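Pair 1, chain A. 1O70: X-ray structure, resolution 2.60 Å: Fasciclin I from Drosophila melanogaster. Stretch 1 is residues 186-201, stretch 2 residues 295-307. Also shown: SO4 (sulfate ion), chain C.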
# COMPACT_ATOMS: atom_id res chain seq x y z
N GLN A 186 -15.11 -12.30 -5.15
CA GLN A 186 -14.20 -13.25 -4.52
C GLN A 186 -13.14 -12.64 -3.60
O GLN A 186 -12.70 -13.28 -2.66
CB GLN A 186 -13.50 -14.06 -5.61
CG GLN A 186 -12.60 -13.22 -6.49
CD GLN A 186 -11.87 -14.05 -7.51
OE1 GLN A 186 -11.34 -15.11 -7.20
NE2 GLN A 186 -11.83 -13.55 -8.75
N LEU A 187 -12.73 -11.40 -3.89
CA LEU A 187 -11.69 -10.73 -3.11
C LEU A 187 -12.06 -10.39 -1.68
O LEU A 187 -11.28 -9.77 -0.95
CB LEU A 187 -11.26 -9.46 -3.84
CG LEU A 187 -10.81 -9.73 -5.27
CD1 LEU A 187 -10.50 -8.41 -5.95
CD2 LEU A 187 -9.59 -10.64 -5.27
N ASN A 188 -13.25 -10.80 -1.27
CA ASN A 188 -13.70 -10.54 0.09
C ASN A 188 -13.48 -11.80 0.93
O ASN A 188 -13.42 -11.73 2.15
CB ASN A 188 -15.18 -10.16 0.07
CG ASN A 188 -15.57 -9.33 1.28
OD1 ASN A 188 -14.78 -8.50 1.75
ND2 ASN A 188 -16.79 -9.53 1.77
N ASN A 189 -13.35 -12.94 0.25
CA ASN A 189 -13.15 -14.22 0.90
C ASN A 189 -11.94 -14.21 1.83
O ASN A 189 -10.86 -13.78 1.46
CB ASN A 189 -12.98 -15.33 -0.15
CG ASN A 189 -13.02 -16.72 0.46
OD1 ASN A 189 -12.09 -17.14 1.14
ND2 ASN A 189 -14.10 -17.44 0.20
N THR A 190 -12.13 -14.71 3.05
CA THR A 190 -11.06 -14.75 4.03
C THR A 190 -10.43 -16.13 4.17
O THR A 190 -9.50 -16.32 4.95
CB THR A 190 -11.55 -14.31 5.42
OG1 THR A 190 -12.65 -15.15 5.81
CG2 THR A 190 -12.02 -12.87 5.39
N GLN A 191 -10.93 -17.10 3.41
CA GLN A 191 -10.42 -18.46 3.47
C GLN A 191 -9.26 -18.70 2.49
O GLN A 191 -8.62 -19.75 2.53
CB GLN A 191 -11.54 -19.45 3.19
CG GLN A 191 -12.64 -19.43 4.24
CD GLN A 191 -13.96 -19.96 3.72
OE1 GLN A 191 -14.90 -20.17 4.49
NE2 GLN A 191 -14.04 -20.18 2.41
N ARG A 192 -9.01 -17.72 1.63
CA ARG A 192 -7.93 -17.81 0.65
C ARG A 192 -6.98 -16.64 0.87
O ARG A 192 -7.28 -15.73 1.65
CB ARG A 192 -8.49 -17.73 -0.78
CG ARG A 192 -9.81 -18.44 -0.99
CD ARG A 192 -9.64 -19.94 -1.20
NE ARG A 192 -9.04 -20.26 -2.49
CZ ARG A 192 -8.94 -21.49 -2.99
NH1 ARG A 192 -9.41 -22.54 -2.31
NH2 ARG A 192 -8.37 -21.68 -4.18
N ARG A 193 -5.84 -16.66 0.21
CA ARG A 193 -4.88 -15.58 0.32
C ARG A 193 -4.59 -15.07 -1.08
O ARG A 193 -4.13 -15.83 -1.94
CB ARG A 193 -3.61 -16.06 1.02
CG ARG A 193 -3.75 -16.14 2.53
CD ARG A 193 -3.98 -14.76 3.13
NE ARG A 193 -4.28 -14.79 4.56
CZ ARG A 193 -5.47 -15.14 5.07
NH1 ARG A 193 -6.46 -15.49 4.27
NH2 ARG A 193 -5.66 -15.12 6.39
N PHE A 194 -4.88 -13.80 -1.32
CA PHE A 194 -4.66 -13.22 -2.63
C PHE A 194 -3.47 -12.29 -2.73
O PHE A 194 -3.16 -11.55 -1.79
CB PHE A 194 -5.88 -12.43 -3.10
CG PHE A 194 -7.17 -13.16 -3.00
CD1 PHE A 194 -7.87 -13.18 -1.80
CD2 PHE A 194 -7.73 -13.77 -4.12
CE1 PHE A 194 -9.12 -13.79 -1.72
CE2 PHE A 194 -8.98 -14.37 -4.05
CZ PHE A 194 -9.68 -14.39 -2.84
N THR A 195 -2.82 -12.34 -3.88
CA THR A 195 -1.70 -11.46 -4.17
C THR A 195 -2.14 -10.80 -5.47
O THR A 195 -1.96 -11.35 -6.56
CB THR A 195 -0.41 -12.24 -4.38
OG1 THR A 195 -0.04 -12.88 -3.16
CG2 THR A 195 0.71 -11.33 -4.81
N TYR A 196 -2.75 -9.62 -5.34
CA TYR A 196 -3.29 -8.89 -6.49
C TYR A 196 -2.34 -7.80 -7.00
O TYR A 196 -2.02 -6.85 -6.27
CB TYR A 196 -4.65 -8.28 -6.10
CG TYR A 196 -5.58 -7.93 -7.25
CD1 TYR A 196 -6.78 -7.27 -7.01
CD2 TYR A 196 -5.26 -8.24 -8.58
CE1 TYR A 196 -7.64 -6.91 -8.04
CE2 TYR A 196 -6.12 -7.89 -9.63
CZ TYR A 196 -7.31 -7.22 -9.35
OH TYR A 196 -8.14 -6.83 -10.39
N PHE A 197 -1.89 -7.95 -8.24
CA PHE A 197 -1.03 -6.96 -8.86
C PHE A 197 -1.99 -5.99 -9.51
O PHE A 197 -2.50 -6.24 -10.60
CB PHE A 197 -0.11 -7.59 -9.91
CG PHE A 197 0.86 -8.58 -9.34
CD1 PHE A 197 0.45 -9.88 -9.10
CD2 PHE A 197 2.14 -8.18 -8.97
CE1 PHE A 197 1.31 -10.79 -8.49
CE2 PHE A 197 3.01 -9.08 -8.35
CZ PHE A 197 2.59 -10.39 -8.11
N VAL A 198 -2.23 -4.88 -8.81
CA VAL A 198 -3.18 -3.87 -9.25
C VAL A 198 -2.63 -2.68 -10.03
O VAL A 198 -1.87 -1.88 -9.49
CB VAL A 198 -3.94 -3.28 -8.06
CG1 VAL A 198 -4.90 -2.24 -8.54
CG2 VAL A 198 -4.66 -4.38 -7.31
N PRO A 199 -3.01 -2.54 -11.31
CA PRO A 199 -2.51 -1.40 -12.07
C PRO A 199 -3.16 -0.13 -11.48
O PRO A 199 -4.36 -0.12 -11.20
CB PRO A 199 -2.98 -1.69 -13.49
CG PRO A 199 -3.03 -3.21 -13.53
CD PRO A 199 -3.65 -3.53 -12.19
N ARG A 200 -2.39 0.94 -11.29
CA ARG A 200 -2.92 2.18 -10.75
C ARG A 200 -3.70 2.89 -11.85
O ARG A 200 -3.59 2.53 -13.02
CB ARG A 200 -1.79 3.08 -10.28
CG ARG A 200 -0.84 3.45 -11.39
CD ARG A 200 0.40 4.14 -10.88
NE ARG A 200 0.08 5.40 -10.23
CZ ARG A 200 0.98 6.34 -9.94
NH1 ARG A 200 2.26 6.15 -10.24
NH2 ARG A 200 0.60 7.47 -9.35
N ASP A 201 -4.49 3.90 -11.49
CA ASP A 201 -5.27 4.64 -12.48
C ASP A 201 -4.38 5.15 -13.63
O ASP A 201 -4.71 4.94 -14.81
CB ASP A 201 -6.01 5.80 -11.81
CG ASP A 201 -7.35 5.37 -11.19
OD1 ASP A 201 -7.61 4.14 -11.05
OD2 ASP A 201 -8.15 6.27 -10.84
N CYS A 295 -3.08 -6.64 3.29
CA CYS A 295 -4.50 -6.72 3.57
C CYS A 295 -4.76 -7.85 4.55
O CYS A 295 -3.83 -8.56 4.94
CB CYS A 295 -5.29 -6.97 2.29
SG CYS A 295 -5.18 -5.62 1.09
N THR A 296 -6.01 -8.03 4.95
CA THR A 296 -6.35 -9.07 5.91
C THR A 296 -6.38 -10.46 5.30
O THR A 296 -6.13 -11.46 5.99
CB THR A 296 -7.70 -8.77 6.59
OG1 THR A 296 -8.72 -8.65 5.58
CG2 THR A 296 -7.62 -7.47 7.38
N ASN A 297 -6.66 -10.54 4.00
CA ASN A 297 -6.71 -11.82 3.30
C ASN A 297 -5.75 -11.82 2.13
O ASN A 297 -6.02 -12.44 1.10
CB ASN A 297 -8.12 -12.06 2.79
CG ASN A 297 -8.58 -11.00 1.84
OD1 ASN A 297 -8.01 -9.91 1.81
ND2 ASN A 297 -9.61 -11.29 1.06
N GLY A 298 -4.62 -11.13 2.27
CA GLY A 298 -3.67 -11.11 1.17
C GLY A 298 -2.84 -9.85 1.09
O GLY A 298 -2.72 -9.10 2.06
N ILE A 299 -2.27 -9.61 -0.08
CA ILE A 299 -1.43 -8.45 -0.29
C ILE A 299 -1.66 -7.90 -1.68
O ILE A 299 -1.94 -8.65 -2.62
CB ILE A 299 0.07 -8.83 -0.13
CG1 ILE A 299 0.94 -7.57 -0.09
CG2 ILE A 299 0.50 -9.68 -1.31
CD1 ILE A 299 2.39 -7.88 0.22
N ILE A 300 -1.55 -6.58 -1.83
CA ILE A 300 -1.73 -5.93 -3.11
C ILE A 300 -0.45 -5.22 -3.53
O ILE A 300 0.20 -4.57 -2.71
CB ILE A 300 -2.83 -4.88 -3.04
CG1 ILE A 300 -4.20 -5.55 -3.05
CG2 ILE A 300 -2.67 -3.87 -4.18
CD1 ILE A 300 -5.36 -4.55 -2.94
N HIS A 301 -0.07 -5.32 -4.80
CA HIS A 301 1.13 -4.62 -5.28
C HIS A 301 0.68 -3.68 -6.40
O HIS A 301 0.27 -4.12 -7.48
CB HIS A 301 2.15 -5.60 -5.84
CG HIS A 301 2.59 -6.64 -4.86
ND1 HIS A 301 3.38 -6.35 -3.77
CD2 HIS A 301 2.34 -7.97 -4.80
CE1 HIS A 301 3.61 -7.46 -3.08
NE2 HIS A 301 2.99 -8.46 -3.69
N VAL A 302 0.75 -2.37 -6.17
CA VAL A 302 0.31 -1.43 -7.19
C VAL A 302 1.37 -1.28 -8.27
O VAL A 302 2.50 -0.87 -8.01
CB VAL A 302 -0.00 -0.05 -6.59
CG1 VAL A 302 -0.47 0.87 -7.69
CG2 VAL A 302 -1.08 -0.19 -5.53
N ILE A 303 1.00 -1.61 -9.50
CA ILE A 303 1.94 -1.52 -10.59
C ILE A 303 1.70 -0.33 -11.52
O ILE A 303 0.62 0.26 -11.52
CB ILE A 303 1.99 -2.84 -11.35
CG1 ILE A 303 0.65 -3.15 -12.01
CG2 ILE A 303 2.34 -3.96 -10.36
CD1 ILE A 303 0.66 -4.46 -12.78
N ASP A 304 2.72 0.03 -12.29
CA ASP A 304 2.67 1.18 -13.20
C ASP A 304 1.88 0.96 -14.48
O ASP A 304 1.37 1.91 -15.07
CB ASP A 304 4.08 1.60 -13.60
CG ASP A 304 4.71 2.56 -12.61
OD1 ASP A 304 5.96 2.63 -12.59
OD2 ASP A 304 3.98 3.28 -11.89
N TYR A 305 1.80 -0.29 -14.91
CA TYR A 305 1.11 -0.62 -16.15
C TYR A 305 0.56 -2.04 -16.01
O TYR A 305 1.20 -2.90 -15.40
CB TYR A 305 2.10 -0.55 -17.31
CG TYR A 305 1.48 -0.51 -18.69
CD1 TYR A 305 0.88 0.66 -19.18
CD2 TYR A 305 1.46 -1.65 -19.51
CE1 TYR A 305 0.29 0.69 -20.44
CE2 TYR A 305 0.86 -1.63 -20.78
CZ TYR A 305 0.28 -0.45 -21.24
OH TYR A 305 -0.34 -0.42 -22.47
N PRO A 306 -0.62 -2.29 -16.58
CA PRO A 306 -1.24 -3.62 -16.51
C PRO A 306 -0.52 -4.68 -17.34
O PRO A 306 0.10 -4.36 -18.35
CB PRO A 306 -2.66 -3.35 -17.01
CG PRO A 306 -2.45 -2.24 -18.00
CD PRO A 306 -1.48 -1.34 -17.30
N LEU A 307 -0.58 -5.93 -16.90
CA LEU A 307 0.05 -7.01 -17.65
C LEU A 307 -0.76 -7.19 -18.93
O LEU A 307 -1.70 -7.97 -18.97
CB LEU A 307 0.02 -8.30 -16.83
CG LEU A 307 0.76 -8.19 -15.50
CD1 LEU A 307 0.50 -9.42 -14.66
CD2 LEU A 307 2.25 -8.01 -15.76
S SO4 C . -2.95 7.69 -9.95
O1 SO4 C . -3.88 7.55 -8.84
O2 SO4 C . -2.64 6.35 -10.49
O3 SO4 C . -3.54 8.51 -11.02
O4 SO4 C . -1.71 8.33 -9.46

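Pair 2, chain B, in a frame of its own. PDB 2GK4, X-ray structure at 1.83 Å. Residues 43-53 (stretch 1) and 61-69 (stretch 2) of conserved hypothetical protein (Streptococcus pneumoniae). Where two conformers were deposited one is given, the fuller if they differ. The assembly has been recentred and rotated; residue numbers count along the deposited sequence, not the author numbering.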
# COMPACT_ATOMS: atom_id res chain seq x y z
N GLY B 43 -16.38 -13.77 -25.55
CA GLY B 43 -17.82 -13.69 -25.36
C GLY B 43 -18.35 -14.13 -23.99
O GLY B 43 -19.56 -14.25 -23.80
N TYR B 44 -17.45 -14.38 -23.03
CA TYR B 44 -17.86 -14.75 -21.66
C TYR B 44 -18.28 -13.55 -20.83
O TYR B 44 -17.77 -12.45 -21.02
CB TYR B 44 -16.70 -15.45 -20.91
CG TYR B 44 -16.46 -16.83 -21.46
CD1 TYR B 44 -15.51 -17.03 -22.45
CD2 TYR B 44 -17.23 -17.92 -21.03
CE1 TYR B 44 -15.29 -18.29 -22.99
CE2 TYR B 44 -17.02 -19.19 -21.57
CZ TYR B 44 -16.05 -19.36 -22.55
OH TYR B 44 -15.83 -20.60 -23.12
N GLU B 45 -19.23 -13.81 -19.93
CA GLU B 45 -19.61 -12.88 -18.88
C GLU B 45 -18.61 -13.10 -17.75
O GLU B 45 -18.36 -14.25 -17.36
CB GLU B 45 -21.03 -13.20 -18.41
CG GLU B 45 -21.49 -12.34 -17.24
CD GLU B 45 -22.93 -12.65 -16.84
OE1 GLU B 45 -23.29 -12.39 -15.65
OE2 GLU B 45 -23.68 -13.17 -17.71
N VAL B 46 -17.96 -12.02 -17.32
CA VAL B 46 -16.92 -12.11 -16.28
C VAL B 46 -17.24 -11.16 -15.14
O VAL B 46 -17.59 -10.01 -15.37
CB VAL B 46 -15.51 -11.72 -16.82
CG1 VAL B 46 -14.44 -11.79 -15.68
CG2 VAL B 46 -15.11 -12.61 -18.00
N CYS B 47 -17.08 -11.64 -13.91
CA CYS B 47 -17.13 -10.77 -12.76
C CYS B 47 -15.72 -10.74 -12.18
O CYS B 47 -15.15 -11.81 -11.85
CB CYS B 47 -18.13 -11.29 -11.73
SG CYS B 47 -17.99 -10.41 -10.13
N LEU B 48 -15.12 -9.56 -12.15
CA LEU B 48 -13.74 -9.43 -11.66
C LEU B 48 -13.71 -8.83 -10.27
O LEU B 48 -14.17 -7.70 -10.07
CB LEU B 48 -12.93 -8.51 -12.60
CG LEU B 48 -11.49 -8.20 -12.16
CD1 LEU B 48 -10.62 -9.47 -12.14
CD2 LEU B 48 -10.84 -7.11 -13.03
N ILE B 49 -13.19 -9.60 -9.32
CA ILE B 49 -12.92 -9.10 -7.99
C ILE B 49 -11.47 -8.64 -7.99
O ILE B 49 -10.55 -9.42 -8.32
CB ILE B 49 -13.13 -10.20 -6.93
CG1 ILE B 49 -14.54 -10.78 -7.05
CG2 ILE B 49 -12.81 -9.68 -5.50
CD1 ILE B 49 -15.66 -9.74 -6.97
N THR B 50 -11.27 -7.37 -7.68
CA THR B 50 -9.94 -6.80 -7.78
C THR B 50 -9.71 -5.72 -6.71
O THR B 50 -10.49 -5.58 -5.76
CB THR B 50 -9.71 -6.36 -9.27
OG1 THR B 50 -8.34 -6.00 -9.49
CG2 THR B 50 -10.68 -5.19 -9.64
N THR B 51 -8.61 -4.99 -6.83
CA THR B 51 -8.12 -4.15 -5.73
C THR B 51 -7.69 -2.81 -6.30
O THR B 51 -7.64 -2.63 -7.55
CB THR B 51 -6.99 -4.87 -4.91
OG1 THR B 51 -5.82 -5.10 -5.74
CG2 THR B 51 -7.47 -6.19 -4.40
N LYS B 52 -7.49 -1.84 -5.41
CA LYS B 52 -7.22 -0.47 -5.80
C LYS B 52 -6.02 -0.30 -6.73
O LYS B 52 -6.13 0.40 -7.74
CB LYS B 52 -7.09 0.42 -4.55
CG LYS B 52 -7.33 1.89 -4.85
CD LYS B 52 -8.77 2.14 -5.34
CE LYS B 52 -9.20 3.58 -5.06
NZ LYS B 52 -10.69 3.73 -4.93
N ARG B 53 -4.91 -0.94 -6.40
CA ARG B 53 -3.66 -0.82 -7.15
C ARG B 53 -3.56 -1.73 -8.38
O ARG B 53 -2.56 -1.68 -9.13
CB ARG B 53 -2.48 -1.08 -6.20
CG ARG B 53 -2.52 -0.22 -4.93
CD ARG B 53 -1.78 -0.88 -3.77
NE ARG B 53 -0.33 -0.74 -3.87
CZ ARG B 53 0.47 -1.56 -4.54
NH1 ARG B 53 1.79 -1.33 -4.56
NH2 ARG B 53 -0.01 -2.61 -5.19
N PRO B 61 -19.34 -4.39 -21.70
CA PRO B 61 -20.73 -4.71 -21.39
C PRO B 61 -20.88 -6.01 -20.60
O PRO B 61 -21.83 -6.14 -19.83
CB PRO B 61 -21.39 -4.87 -22.77
CG PRO B 61 -20.31 -4.75 -23.78
CD PRO B 61 -19.16 -4.07 -23.13
N ASN B 62 -19.95 -6.96 -20.78
CA ASN B 62 -20.07 -8.27 -20.13
C ASN B 62 -19.16 -8.40 -18.91
O ASN B 62 -19.01 -9.49 -18.36
CB ASN B 62 -19.81 -9.39 -21.12
CG ASN B 62 -20.94 -9.55 -22.11
OD1 ASN B 62 -22.10 -9.22 -21.82
ND2 ASN B 62 -20.61 -10.02 -23.30
N LEU B 63 -18.57 -7.28 -18.51
CA LEU B 63 -17.70 -7.23 -17.34
C LEU B 63 -18.35 -6.46 -16.19
O LEU B 63 -18.86 -5.33 -16.38
CB LEU B 63 -16.36 -6.60 -17.70
CG LEU B 63 -15.35 -6.41 -16.58
CD1 LEU B 63 -14.87 -7.78 -16.08
CD2 LEU B 63 -14.19 -5.51 -17.08
N SER B 64 -18.31 -7.06 -15.00
CA SER B 64 -18.66 -6.37 -13.77
C SER B 64 -17.41 -6.38 -12.90
O SER B 64 -16.72 -7.40 -12.79
CB SER B 64 -19.76 -7.10 -13.00
OG SER B 64 -20.86 -7.39 -13.83
N ILE B 65 -17.11 -5.24 -12.28
CA ILE B 65 -15.93 -5.15 -11.43
C ILE B 65 -16.36 -4.84 -10.01
O ILE B 65 -17.24 -3.98 -9.79
CB ILE B 65 -14.94 -4.08 -11.97
CG1 ILE B 65 -14.42 -4.47 -13.37
CG2 ILE B 65 -13.77 -3.83 -10.98
CD1 ILE B 65 -13.42 -3.45 -13.95
N ARG B 66 -15.77 -5.54 -9.05
CA ARG B 66 -15.96 -5.22 -7.66
C ARG B 66 -14.58 -5.00 -7.04
O ARG B 66 -13.71 -5.86 -7.13
CB ARG B 66 -16.70 -6.35 -6.96
CG ARG B 66 -16.71 -6.20 -5.42
CD ARG B 66 -17.80 -5.24 -4.94
NE ARG B 66 -19.10 -5.56 -5.53
CZ ARG B 66 -20.28 -5.10 -5.09
NH1 ARG B 66 -20.35 -4.31 -4.03
NH2 ARG B 66 -21.39 -5.45 -5.72
N GLU B 67 -14.37 -3.83 -6.44
CA GLU B 67 -13.12 -3.55 -5.79
C GLU B 67 -13.24 -3.91 -4.30
O GLU B 67 -14.27 -3.62 -3.66
CB GLU B 67 -12.74 -2.08 -5.97
CG GLU B 67 -11.27 -1.81 -6.10
CD GLU B 67 -10.96 -0.51 -6.86
OE1 GLU B 67 -9.79 -0.08 -6.84
OE2 GLU B 67 -11.87 0.08 -7.50
N ILE B 68 -12.23 -4.58 -3.78
CA ILE B 68 -12.18 -4.93 -2.36
C ILE B 68 -10.87 -4.42 -1.79
O ILE B 68 -9.97 -4.00 -2.54
CB ILE B 68 -12.29 -6.45 -2.13
CG1 ILE B 68 -11.11 -7.19 -2.80
CG2 ILE B 68 -13.66 -6.96 -2.61
CD1 ILE B 68 -10.83 -8.52 -2.21
N THR B 69 -10.75 -4.48 -0.47
CA THR B 69 -9.57 -3.95 0.20
C THR B 69 -8.77 -5.07 0.84
O THR B 69 -7.62 -5.32 0.45
CB THR B 69 -9.93 -2.86 1.23
OG1 THR B 69 -10.58 -1.77 0.55
CG2 THR B 69 -8.66 -2.31 1.91
O HOH W 1 -17.90 -10.95 -23.41
O HOH W 2 -20.51 -9.56 -15.36
O HOH W 3 -7.91 -2.37 -2.72

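Both pairs are two neighbouring parallel strands, and 14 central residues superpose with an RMSD of 0.7 Å. The strands cross at -27° in pair 1 and -15° in pair 2. The first rule is a backbone ladder in which alternate residues of the first strand bond through both N and O. In pair 1, A:Tyr196 N donates to A:Ile299 O (3.0 Å) and A:Tyr196 O accepts from A:His301 N (2.9 Å); in pair 2, B:Leu48 N donates to B:Ser64 O (2.8 Å) and B:Leu48 O accepts from B:Arg66 N (2.9 Å). Most side chains on this ladder differ between the pairs.

At the entry, A:Asn297 matches B:Asn62, and each offers its carbonyl to the first strand: A:Phe194 N to A:Asn297 O is 3.0 Å, B:Val46 N to B:Asn62 O 2.9 Å. Their side chains diverge, with centres 4.9 Å apart. A:Asn297, rotamer p, uses ND2 to bond A:Leu187 O (3.0 Å) and A:Asn189 O (2.8 Å), tying the segment before the first strand to the second stretch. B:Asn62, rotamer m, reaches B:Tyr44 O through a water, 2.9 Å from B:Asn62 ND2 and 2.8 Å from B:Tyr44 O.

On one face, A:Phe194 pairs with A:Gly298, where B:Val46 meets B:Leu63. An ideal CB on A:Gly298 would lie 2.1 Å from A:Phe194 O, and its backbone angles alone call for glycine. The backbones part here, CA atoms 1.9 Å apart, and B:Leu63 CD1 lies 4.1 Å from both B:Val46 CG1 and B:Leu48 CB. The next rung keeps isoleucine: A:Ile300 and B:Ile65 nearly coincide, side-chain centres 0.4 Å apart. A:Tyr196 CB lies 4.1 Å from A:Ile300 CG1, B:Leu48 CB 4.4 Å from B:Ile65 CG1. Each isoleucine also meets the next position: A:Val198 CG2 touches A:Ile300 CG2 at 3.7 Å, and B:Thr50 CG2 touches B:Ile65 CG2 at 3.6 Å. Beside these, A:Val302 matches B:Glu67.

The other face has A:Thr195 beside A:Ile299, matched by B:Cys47 beside B:Ser64. Next, the A:Phe197 and A:His301 rings lie obliquely, centroids 5.3 Å apart; in pair 2, B:Ile49 CD1 lies 3.5 Å from B:Arg66 CB. Beyond, A:Ile303 matches B:Ile68: A:Phe197 CB is 4.3 Å from A:Ile303 CD1, and B:Ile49 CG2 4.0 Å from B:Ile68 CD1. A:Pro199, matching B:Thr51, brings CG to 4.0 Å from A:Ile303 CD1; B:Thr51 CG2 is 4.1 Å from B:Ile68 CG1.

For design, the ladder goes with a shared register, while the faces accept rings, branched aliphatics or an arginine's inner carbons.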